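Local structure of trehalose-6-phosphate phosphatase (Cryptococcus neoformans, 5DX9) at residues N19-L24 against P58-Y63; L23-D28 against L206-G211; F271-G276 against A284-T289. The protein is an enzyme of the trehalose-phosphatase family with a HAD-type fold, modelled with a magnesium ion and a glycan in its pocket. All blocks are in the same frame, centred on the assembly; numbering follows the deposited sequence.

How the contacts relate
From the N terminus, residues 19-28 include strand 21-25, which takes part in two of the three contacts. Contact 1 closes first, after a loop of 33 residues that holds helix 45-56. Contact 2 starts from the same stretch, sharing Leu23 and Leu24, but closes only at 206-211, so the return strand of contact 1 lies within its much longer loop. Contact 3 follows in series and closes a short connection of seven residues without helix or strand. All three lie in one mixed sheet, in the order 60-65, 21-25, 206-211, 270-275 and 286-288. Contact 2 touches both others, while contacts 1 and 3 stay about 7 Å apart at their nearest atoms.

Contact 1: N19-L24 against P58-Y63; sequences NKRLLL and PKNVVY
Arg21 folds its side chain around the amide of Asn60, its partner on the adjacent parallel strand. Its CB already lies 3.2 Å from Asn60 OD1, and CG and CD continue past the same oxygen. A bend at chi3 (-72°) then turns NE back toward it, giving a hydrogen bond of 2.7 Å from Arg21 NE to Asn60 OD1 that lies in the amide plane on a lone pair. At the tip, NH2 passes 3.8 Å from Lys59 CB, which lies over one guanidinium face toward its rim, and forms a salt bridge with Asp57; Tyr15 adds a cation-pi contact. Asn60 ND2 is held by Leu54 O and Tyr15 OH, which together with the NE bond fixes the turn of the amide. Leu23 CD1 packs 3.7 Å from Asn60 CG on this same face, which helix 45-56 covers. On the reverse face Leu22 CD1 meets Val61 CG1 at 3.5 Å, and Leu24 CD2 rests 3.7 Å from Tyr63 CB, the two side chains lying side by side beneath helix 190-200. Between the faces the backbones are joined by four hydrogen bonds, from Arg21 N to Lys59 O (2.8 Å) through to Tyr63 N and Leu23 O (3.1 Å). Strand 21-25, helix 45-56 and strand 60-65 thus form a beta-alpha-beta unit of the Rossmann-like core found in HAD proteins.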
loop_
_atom_site.group_PDB
_atom_site.type_symbol
_atom_site.label_atom_id
_atom_site.label_comp_id
_atom_site.label_asym_id
_atom_site.label_seq_id
_atom_site.Cartn_x
_atom_site.Cartn_y
_atom_site.Cartn_z
ATOM N N ASN A 19 2.568 -10.385 -20.528
ATOM C CA ASN A 19 1.240 -10.296 -21.125
ATOM C C ASN A 19 0.299 -9.435 -20.288
ATOM O O ASN A 19 -0.387 -8.560 -20.815
ATOM C CB ASN A 19 0.645 -11.692 -21.310
ATOM C CG ASN A 19 1.430 -12.531 -22.302
ATOM O OD1 ASN A 19 1.888 -12.030 -23.332
ATOM N ND2 ASN A 19 1.594 -13.815 -21.993
ATOM N N LYS A 20 0.270 -9.692 -18.982
ATOM C CA LYS A 20 -0.530 -8.885 -18.066
ATOM C C LYS A 20 0.286 -8.488 -16.841
ATOM O O LYS A 20 0.841 -9.338 -16.146
ATOM C CB LYS A 20 -1.792 -9.634 -17.642
ATOM C CG LYS A 20 -2.880 -8.719 -17.108
ATOM C CD LYS A 20 -4.206 -8.993 -17.791
ATOM C CE LYS A 20 -5.143 -7.805 -17.682
ATOM N NZ LYS A 20 -4.635 -6.641 -18.466
ATOM N N ARG A 21 0.346 -7.187 -16.573
ATOM C CA ARG A 21 1.225 -6.664 -15.535
ATOM C C ARG A 21 0.464 -6.007 -14.382
ATOM O O ARG A 21 -0.350 -5.107 -14.589
ATOM C CB ARG A 21 2.209 -5.669 -16.154
ATOM C CG ARG A 21 3.027 -6.268 -17.294
ATOM C CD ARG A 21 4.052 -5.287 -17.830
ATOM N NE ARG A 21 3.424 -4.219 -18.598
ATOM C CZ ARG A 21 3.524 -4.088 -19.917
ATOM N NH1 ARG A 21 4.241 -4.955 -20.620
ATOM N NH2 ARG A 21 2.911 -3.083 -20.530
ATOM N N LEU A 22 0.735 -6.477 -13.168
ATOM C CA LEU A 22 0.175 -5.881 -11.960
ATOM C C LEU A 22 1.163 -4.872 -11.383
ATOM O O LEU A 22 2.246 -5.243 -10.928
ATOM C CB LEU A 22 -0.160 -6.965 -10.932
ATOM C CG LEU A 22 -1.050 -6.576 -9.748
ATOM C CD1 LEU A 22 -2.361 -5.975 -10.230
ATOM C CD2 LEU A 22 -1.311 -7.786 -8.862
ATOM N N LEU A 23 0.796 -3.595 -11.415
ATOM C CA LEU A 23 1.695 -2.538 -10.968
ATOM C C LEU A 23 1.140 -1.825 -9.737
ATOM O O LEU A 23 0.138 -1.112 -9.814
ATOM C CB LEU A 23 1.945 -1.534 -12.096
ATOM C CG LEU A 23 2.469 -2.112 -13.413
ATOM C CD1 LEU A 23 2.723 -0.999 -14.436
ATOM C CD2 LEU A 23 3.725 -2.943 -13.175
ATOM N N LEU A 24 1.811 -2.010 -8.605
ATOM C CA LEU A 24 1.305 -1.520 -7.328
ATOM C C LEU A 24 2.234 -0.487 -6.705
ATOM O O LEU A 24 3.392 -0.779 -6.408
ATOM C CB LEU A 24 1.098 -2.693 -6.373
ATOM C CG LEU A 24 0.262 -3.825 -6.976
ATOM C CD1 LEU A 24 0.250 -5.048 -6.069
ATOM C CD2 LEU A 24 -1.154 -3.347 -7.275
ATOM N N PRO A 58 -3.428 -1.233 -21.751
ATOM C CA PRO A 58 -4.414 -2.255 -21.380
ATOM C C PRO A 58 -3.767 -3.486 -20.750
ATOM O O PRO A 58 -4.444 -4.263 -20.081
ATOM C CB PRO A 58 -5.072 -2.609 -22.719
ATOM C CG PRO A 58 -4.818 -1.424 -23.597
ATOM C CD PRO A 58 -3.472 -0.917 -23.188
ATOM N N LYS A 59 -2.468 -3.658 -20.973
ATOM C CA LYS A 59 -1.733 -4.788 -20.412
ATOM C C LYS A 59 -1.515 -4.612 -18.910
ATOM O O LYS A 59 -1.256 -5.577 -18.189
ATOM C CB LYS A 59 -0.390 -4.955 -21.130
ATOM C CG LYS A 59 -0.496 -5.609 -22.501
ATOM C CD LYS A 59 0.775 -5.426 -23.320
ATOM C CE LYS A 59 0.616 -4.315 -24.355
ATOM N NZ LYS A 59 1.827 -4.164 -25.217
ATOM N N ASN A 60 -1.638 -3.372 -18.446
ATOM C CA ASN A 60 -1.377 -3.044 -17.049
ATOM C C ASN A 60 -2.629 -2.964 -16.179
ATOM O O ASN A 60 -3.673 -2.471 -16.608
ATOM C CB ASN A 60 -0.624 -1.716 -16.957
ATOM C CG ASN A 60 0.794 -1.815 -17.474
ATOM O OD1 ASN A 60 1.395 -2.887 -17.462
ATOM N ND2 ASN A 60 1.338 -0.693 -17.928
ATOM N N VAL A 61 -2.513 -3.465 -14.953
ATOM C CA VAL A 61 -3.498 -3.192 -13.910
ATOM C C VAL A 61 -2.814 -2.389 -12.816
ATOM O O VAL A 61 -1.994 -2.921 -12.067
ATOM C CB VAL A 61 -4.099 -4.472 -13.323
ATOM C CG1 VAL A 61 -4.828 -4.165 -12.021
ATOM C CG2 VAL A 61 -5.034 -5.120 -14.329
ATOM N N VAL A 62 -3.144 -1.106 -12.736
ATOM C CA VAL A 62 -2.408 -0.180 -11.887
ATOM C C VAL A 62 -3.221 0.275 -10.676
ATOM O O VAL A 62 -4.361 0.719 -10.807
ATOM C CB VAL A 62 -1.964 1.056 -12.683
ATOM C CG1 VAL A 62 -0.949 1.863 -11.891
ATOM C CG2 VAL A 62 -1.387 0.631 -14.027
ATOM N N TYR A 63 -2.615 0.163 -9.499
ATOM C CA TYR A 63 -3.259 0.552 -8.254
ATOM C C TYR A 63 -2.333 1.399 -7.401
ATOM O O TYR A 63 -1.114 1.220 -7.423
ATOM C CB TYR A 63 -3.684 -0.680 -7.449
ATOM C CG TYR A 63 -5.067 -1.209 -7.750
ATOM C CD1 TYR A 63 -6.119 -0.993 -6.869
ATOM C CD2 TYR A 63 -5.318 -1.940 -8.903
ATOM C CE1 TYR A 63 -7.383 -1.483 -7.132
ATOM C CE2 TYR A 63 -6.580 -2.434 -9.174
ATOM C CZ TYR A 63 -7.610 -2.203 -8.286
ATOM O OH TYR A 63 -8.871 -2.693 -8.549
#

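Contact 2: L23-D28 against L206-G211; sequences LLFNYD and LIFCAG. Unlike the reference sequence in segment 23-28: Asn26 (reference Asp). With MG (magnesium ion), chain C; G6P (6-O-phosphono-alpha-D-glucopyranose), chain B; GLC (alpha-D-glucopyranose), chain D.
Phe25 and Phe208 pack tightly on one face of the sheet, Phe25 CE1 reaching to 3.7 Å from Phe208 CE2. Their rings are inclined at 45°, and Phe298 meets both edge-to-face. Alongside, Leu23 CD2 touches Phe208 CB at 3.8 Å, the two side chains crossing at about a right angle. The parallel backbones are joined by Leu24 N to Phe208 O (2.7 Å), Ala210 N to Leu24 O, and Asn26 N to Ala210 O (3.0 Å). Beyond this last bond the packing ends: Tyr27 and Asp28 swing away from strand 206-211, and polar ligands and ordered water take the place of apolar side chains. Asn26, which is Asp in the reference sequence, stands at the boundary. Its CB still packs on Gly211 CA, but CG is anti to the backbone N (chi1 -180°); the amide it carries meets the magnesium ion and the ligand. Asn26 OD1 binds the magnesium ion at 2.1 Å, while Asn26 ND2 donates to O3P of 6-O-phosphono-alpha-D-glucopyranose (3.0 Å) and also to Ile65 O. Asp28 contributes its backbone oxygen to the metal, and its N donates to O1P of the same ligand at 3.2 Å. Two waters, O2P of the ligand (1.9 Å from magnesium) and Asp212 OD1 complete six ligands. The metal thus sits past the C-terminal ends of the two strands, taking Asn26 and Asp28 after one and Asp212 after the other, and the all-oxygen shell, joined by a phosphono oxygen, is consistent with magnesium helping to balance the negative charge of that group.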
loop_
_atom_site.group_PDB
_atom_site.type_symbol
_atom_site.label_atom_id
_atom_site.label_comp_id
_atom_site.label_asym_id
_atom_site.label_seq_id
_atom_site.Cartn_x
_atom_site.Cartn_y
_atom_site.Cartn_z
ATOM N N LEU A 23 0.796 -3.595 -11.415
ATOM C CA LEU A 23 1.695 -2.538 -10.968
ATOM C C LEU A 23 1.140 -1.825 -9.737
ATOM O O LEU A 23 0.138 -1.112 -9.814
ATOM C CB LEU A 23 1.945 -1.534 -12.096
ATOM C CG LEU A 23 2.469 -2.112 -13.413
ATOM C CD1 LEU A 23 2.723 -0.999 -14.436
ATOM C CD2 LEU A 23 3.725 -2.943 -13.175
ATOM N N LEU A 24 1.811 -2.010 -8.605
ATOM C CA LEU A 24 1.305 -1.520 -7.328
ATOM C C LEU A 24 2.234 -0.487 -6.705
ATOM O O LEU A 24 3.392 -0.779 -6.408
ATOM C CB LEU A 24 1.098 -2.693 -6.373
ATOM C CG LEU A 24 0.262 -3.825 -6.976
ATOM C CD1 LEU A 24 0.250 -5.048 -6.069
ATOM C CD2 LEU A 24 -1.154 -3.347 -7.275
ATOM N N PHE A 25 1.715 0.722 -6.509
ATOM C CA PHE A 25 2.506 1.821 -5.963
ATOM C C PHE A 25 1.945 2.377 -4.661
ATOM O O PHE A 25 0.789 2.805 -4.605
ATOM C CB PHE A 25 2.603 2.968 -6.969
ATOM C CG PHE A 25 3.263 2.594 -8.263
ATOM C CD1 PHE A 25 4.630 2.749 -8.428
ATOM C CD2 PHE A 25 2.515 2.102 -9.320
ATOM C CE1 PHE A 25 5.238 2.417 -9.619
ATOM C CE2 PHE A 25 3.116 1.768 -10.513
ATOM C CZ PHE A 25 4.479 1.923 -10.664
ATOM N N ASN A 26 2.772 2.387 -3.620
ATOM C CA ASN A 26 2.495 3.201 -2.442
ATOM C C ASN A 26 2.606 4.656 -2.865
ATOM O O ASN A 26 3.167 4.947 -3.923
ATOM C CB ASN A 26 3.464 2.877 -1.302
ATOM C CG ASN A 26 3.205 3.707 -0.054
ATOM O OD1 ASN A 26 4.011 4.553 0.319
ATOM N ND2 ASN A 26 2.083 3.459 0.595
ATOM N N TYR A 27 2.070 5.580 -2.072
ATOM C CA TYR A 27 2.171 6.979 -2.466
ATOM C C TYR A 27 3.239 7.748 -1.706
ATOM O O TYR A 27 4.302 8.032 -2.248
ATOM C CB TYR A 27 0.842 7.712 -2.312
ATOM C CG TYR A 27 0.956 9.114 -2.868
ATOM C CD1 TYR A 27 1.200 9.314 -4.221
ATOM C CD2 TYR A 27 0.864 10.230 -2.045
ATOM C CE1 TYR A 27 1.328 10.581 -4.746
ATOM C CE2 TYR A 27 0.986 11.510 -2.563
ATOM C CZ TYR A 27 1.218 11.676 -3.918
ATOM O OH TYR A 27 1.351 12.929 -4.460
ATOM N N ASP A 28 2.946 8.109 -0.461
ATOM C CA ASP A 28 3.869 8.925 0.319
ATOM C C ASP A 28 5.196 8.204 0.505
ATOM O O ASP A 28 5.222 7.026 0.855
ATOM C CB ASP A 28 3.259 9.284 1.676
ATOM C CG ASP A 28 1.975 10.073 1.542
ATOM O OD1 ASP A 28 2.036 11.214 1.040
ATOM O OD2 ASP A 28 0.909 9.552 1.936
ATOM N N LEU A 206 3.796 -10.536 -14.349
ATOM C CA LEU A 206 4.787 -9.605 -13.820
ATOM C C LEU A 206 4.147 -8.744 -12.744
ATOM O O LEU A 206 3.158 -8.057 -13.001
ATOM C CB LEU A 206 5.366 -8.718 -14.921
ATOM C CG LEU A 206 6.457 -7.746 -14.469
ATOM C CD1 LEU A 206 7.758 -8.486 -14.204
ATOM C CD2 LEU A 206 6.669 -6.640 -15.484
ATOM N N ILE A 207 4.705 -8.787 -11.541
ATOM C CA ILE A 207 4.208 -7.952 -10.457
ATOM C C ILE A 207 5.275 -6.979 -9.977
ATOM O O ILE A 207 6.388 -7.378 -9.634
ATOM C CB ILE A 207 3.724 -8.792 -9.258
ATOM C CG1 ILE A 207 2.519 -9.646 -9.652
ATOM C CG2 ILE A 207 3.355 -7.886 -8.092
ATOM C CD1 ILE A 207 1.967 -10.476 -8.514
ATOM N N PHE A 208 4.932 -5.696 -9.970
ATOM C CA PHE A 208 5.776 -4.693 -9.343
ATOM C C PHE A 208 5.037 -4.083 -8.159
ATOM O O PHE A 208 3.858 -3.745 -8.263
ATOM C CB PHE A 208 6.184 -3.603 -10.333
ATOM C CG PHE A 208 7.065 -2.549 -9.728
ATOM C CD1 PHE A 208 8.438 -2.721 -9.678
ATOM C CD2 PHE A 208 6.519 -1.397 -9.184
ATOM C CE1 PHE A 208 9.251 -1.757 -9.114
ATOM C CE2 PHE A 208 7.326 -0.430 -8.617
ATOM C CZ PHE A 208 8.696 -0.613 -8.580
ATOM N N CYS A 209 5.736 -3.956 -7.036
ATOM C CA CYS A 209 5.164 -3.382 -5.823
ATOM C C CYS A 209 6.226 -2.585 -5.083
ATOM O O CYS A 209 7.300 -3.105 -4.786
ATOM C CB CYS A 209 4.591 -4.479 -4.918
ATOM S SG CYS A 209 3.804 -3.898 -3.377
ATOM N N ALA A 210 5.927 -1.324 -4.790
ATOM C CA ALA A 210 6.872 -0.460 -4.093
ATOM C C ALA A 210 6.239 0.219 -2.877
ATOM O O ALA A 210 5.055 0.564 -2.891
ATOM C CB ALA A 210 7.429 0.578 -5.043
ATOM N N GLY A 211 7.045 0.409 -1.834
ATOM C CA GLY A 211 6.599 1.037 -0.601
ATOM C C GLY A 211 7.781 1.411 0.277
ATOM O O GLY A 211 8.842 0.795 0.193
HETATM MG MG MG C . 4.368 5.426 2.176
HETATM C C1 G6P B . 0.721 10.358 5.313
HETATM C C2 G6P B . -0.749 10.592 5.634
HETATM C C3 G6P B . -1.199 9.771 6.826
HETATM C C4 G6P B . -0.985 8.296 6.556
HETATM C C5 G6P B . 0.378 7.940 5.931
HETATM C C6 G6P B . 0.264 6.749 4.959
HETATM O O1 G6P B . 1.594 10.899 6.308
HETATM O O2 G6P B . -0.957 11.982 5.878
HETATM O O3 G6P B . -2.604 9.953 7.054
HETATM O O4 G6P B . -1.169 7.661 7.829
HETATM O O5 G6P B . 0.987 8.967 5.131
HETATM O O6 G6P B . 0.546 7.152 3.596
HETATM P P G6P B . 1.108 6.092 2.495
HETATM O O1P G6P B . 0.654 6.444 0.992
HETATM O O2P G6P B . 2.588 6.111 2.534
HETATM O O3P G6P B . 0.560 4.642 2.927
HETATM C C1 GLC D . 2.966 10.840 5.894
HETATM C C2 GLC D . 3.884 11.213 7.059
HETATM C C3 GLC D . 3.790 12.699 7.376
HETATM C C4 GLC D . 4.004 13.549 6.130
HETATM C C5 GLC D . 3.077 13.099 5.005
HETATM C C6 GLC D . 3.396 13.800 3.685
HETATM O O2 GLC D . 3.535 10.422 8.212
HETATM O O3 GLC D . 4.777 13.041 8.355
HETATM O O4 GLC D . 3.775 14.923 6.480
HETATM O O5 GLC D . 3.198 11.697 4.775
HETATM O O6 GLC D . 4.794 13.685 3.390
HETATM O O HOH W 1 5.393 6.439 3.697
HETATM O O HOH W 2 3.734 3.666 3.019
#

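Contact 3: F271-G276 against A284-T289; sequences FATTVG and AGWHVT
One edge of the mixed sheet is made by strand 286-288, which runs parallel to strand 270-275 and begins where Ala284 and Trp286 gather round Ala272. Ala272 O accepts from Trp286 N at 2.9 Å and, weakly, from Gly285 N, while Ala284 CB presses against the same oxygen at 3.2 Å. The pairing continues through Thr274 N to Trp286 O, then Val288 N to Thr274 O, and ends with Gly276 N to Val288 O (2.9 Å). The strand axes diverge by 40°, a strong twist for neighbours.

On one face Phe271 and Trp286 point the same way side by side. Phe271 CD1 comes 3.7 Å from Trp286 NE1, yet although the planes differ by only 16° the rings are slid apart and hardly overlap. Thr273 continues this face, its OG1 3.8 Å from Trp286 CB and its CG2 against the backbone of His287. On the reverse face Thr274 CG2 packs against His287 CB (3.8 Å). His287 CG lies between the backbone N and the carbonyl carbon (chi1 81°), and the ring's CD2 is 3.4 Å from Gly276 O; its ND1 is hydrogen-bonded to Thr3 OG1. Thr274 OG1 has its main partner in Lys280, within the connection between the strands.

Helix 217-225 lies over the face with Ala272, Thr274 and Ala284, where Phe220 touches all three. Helix 291-306 covers the opposite face at Val275 and Val288 through Val294, and strand 206-211 flanks strand 270-275 on its inner side.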
loop_
_atom_site.group_PDB
_atom_site.type_symbol
_atom_site.label_atom_id
_atom_site.label_comp_id
_atom_site.label_asym_id
_atom_site.label_seq_id
_atom_site.Cartn_x
_atom_site.Cartn_y
_atom_site.Cartn_z
ATOM N N PHE A 271 8.649 -8.243 -8.588
ATOM C CA PHE A 271 9.644 -7.235 -8.250
ATOM C C PHE A 271 9.193 -6.382 -7.064
ATOM O O PHE A 271 8.713 -5.260 -7.234
ATOM C CB PHE A 271 9.939 -6.357 -9.465
ATOM C CG PHE A 271 10.655 -7.083 -10.571
ATOM C CD1 PHE A 271 12.026 -6.950 -10.729
ATOM C CD2 PHE A 271 9.963 -7.913 -11.437
ATOM C CE1 PHE A 271 12.690 -7.620 -11.741
ATOM C CE2 PHE A 271 10.624 -8.590 -12.451
ATOM C CZ PHE A 271 11.989 -8.443 -12.600
ATOM N N ALA A 272 9.354 -6.928 -5.862
ATOM C CA ALA A 272 8.991 -6.216 -4.642
ATOM C C ALA A 272 10.105 -5.261 -4.242
ATOM O O ALA A 272 11.219 -5.685 -3.927
ATOM C CB ALA A 272 8.692 -7.196 -3.519
ATOM N N THR A 273 9.793 -3.971 -4.251
ATOM C CA THR A 273 10.799 -2.943 -4.054
ATOM C C THR A 273 10.467 -2.031 -2.877
ATOM O O THR A 273 9.425 -1.373 -2.854
ATOM C CB THR A 273 10.966 -2.087 -5.328
ATOM O OG1 THR A 273 11.219 -2.944 -6.449
ATOM C CG2 THR A 273 12.118 -1.118 -5.174
ATOM N N THR A 274 11.356 -1.999 -1.892
ATOM C CA THR A 274 11.224 -1.047 -0.803
ATOM C C THR A 274 11.963 0.231 -1.158
ATOM O O THR A 274 12.917 0.207 -1.933
ATOM C CB THR A 274 11.773 -1.601 0.526
ATOM O OG1 THR A 274 11.401 -0.722 1.598
ATOM C CG2 THR A 274 13.297 -1.728 0.477
ATOM N N VAL A 275 11.510 1.351 -0.604
ATOM C CA VAL A 275 12.244 2.603 -0.732
ATOM C C VAL A 275 13.042 2.846 0.547
ATOM O O VAL A 275 12.481 2.924 1.642
ATOM C CB VAL A 275 11.316 3.801 -1.006
ATOM C CG1 VAL A 275 12.138 5.064 -1.205
ATOM C CG2 VAL A 275 10.453 3.534 -2.228
ATOM N N GLY A 276 14.356 2.952 0.392
ATOM C CA GLY A 276 15.269 3.086 1.512
ATOM C C GLY A 276 16.654 2.623 1.097
ATOM O O GLY A 276 16.878 2.318 -0.075
ATOM N N ALA A 284 10.981 -7.148 0.918
ATOM C CA ALA A 284 11.103 -6.855 -0.504
ATOM C C ALA A 284 12.346 -7.537 -1.062
ATOM O O ALA A 284 13.274 -7.850 -0.321
ATOM C CB ALA A 284 11.165 -5.357 -0.744
ATOM N N GLY A 285 12.359 -7.777 -2.366
ATOM C CA GLY A 285 13.509 -8.390 -3.000
ATOM C C GLY A 285 14.507 -7.352 -3.471
ATOM O O GLY A 285 15.673 -7.671 -3.703
ATOM N N TRP A 286 14.047 -6.108 -3.614
ATOM C CA TRP A 286 14.870 -5.020 -4.141
ATOM C C TRP A 286 14.713 -3.726 -3.346
ATOM O O TRP A 286 13.871 -3.629 -2.452
ATOM C CB TRP A 286 14.520 -4.736 -5.605
ATOM C CG TRP A 286 14.494 -5.938 -6.480
ATOM C CD1 TRP A 286 13.418 -6.733 -6.747
ATOM C CD2 TRP A 286 15.591 -6.485 -7.219
ATOM N NE1 TRP A 286 13.778 -7.748 -7.599
ATOM C CE2 TRP A 286 15.107 -7.615 -7.907
ATOM C CE3 TRP A 286 16.938 -6.134 -7.357
ATOM C CZ2 TRP A 286 15.921 -8.393 -8.725
ATOM C CZ3 TRP A 286 17.743 -6.909 -8.172
ATOM C CH2 TRP A 286 17.233 -8.025 -8.844
ATOM N N HIS A 287 15.518 -2.724 -3.693
ATOM C CA HIS A 287 15.358 -1.397 -3.117
ATOM C C HIS A 287 15.683 -0.303 -4.118
ATOM O O HIS A 287 16.353 -0.531 -5.130
ATOM C CB HIS A 287 16.242 -1.213 -1.876
ATOM C CG HIS A 287 17.671 -0.881 -2.190
ATOM N ND1 HIS A 287 18.661 -1.842 -2.253
ATOM C CD2 HIS A 287 18.274 0.299 -2.461
ATOM C CE1 HIS A 287 19.812 -1.264 -2.546
ATOM N NE2 HIS A 287 19.609 0.032 -2.680
ATOM N N VAL A 288 15.189 0.886 -3.804
ATOM C CA VAL A 288 15.577 2.122 -4.457
ATOM C C VAL A 288 15.690 3.161 -3.347
ATOM O O VAL A 288 14.900 3.142 -2.403
ATOM C CB VAL A 288 14.563 2.550 -5.526
ATOM C CG1 VAL A 288 14.765 4.006 -5.904
ATOM C CG2 VAL A 288 14.682 1.651 -6.745
ATOM N N THR A 289 16.677 4.045 -3.431
ATOM C CA THR A 289 16.967 4.939 -2.311
ATOM C C THR A 289 15.945 6.062 -2.142
ATOM O O THR A 289 15.651 6.471 -1.020
ATOM C CB THR A 289 18.364 5.570 -2.446
ATOM O OG1 THR A 289 18.554 6.037 -3.786
ATOM C CG2 THR A 289 19.435 4.549 -2.118
#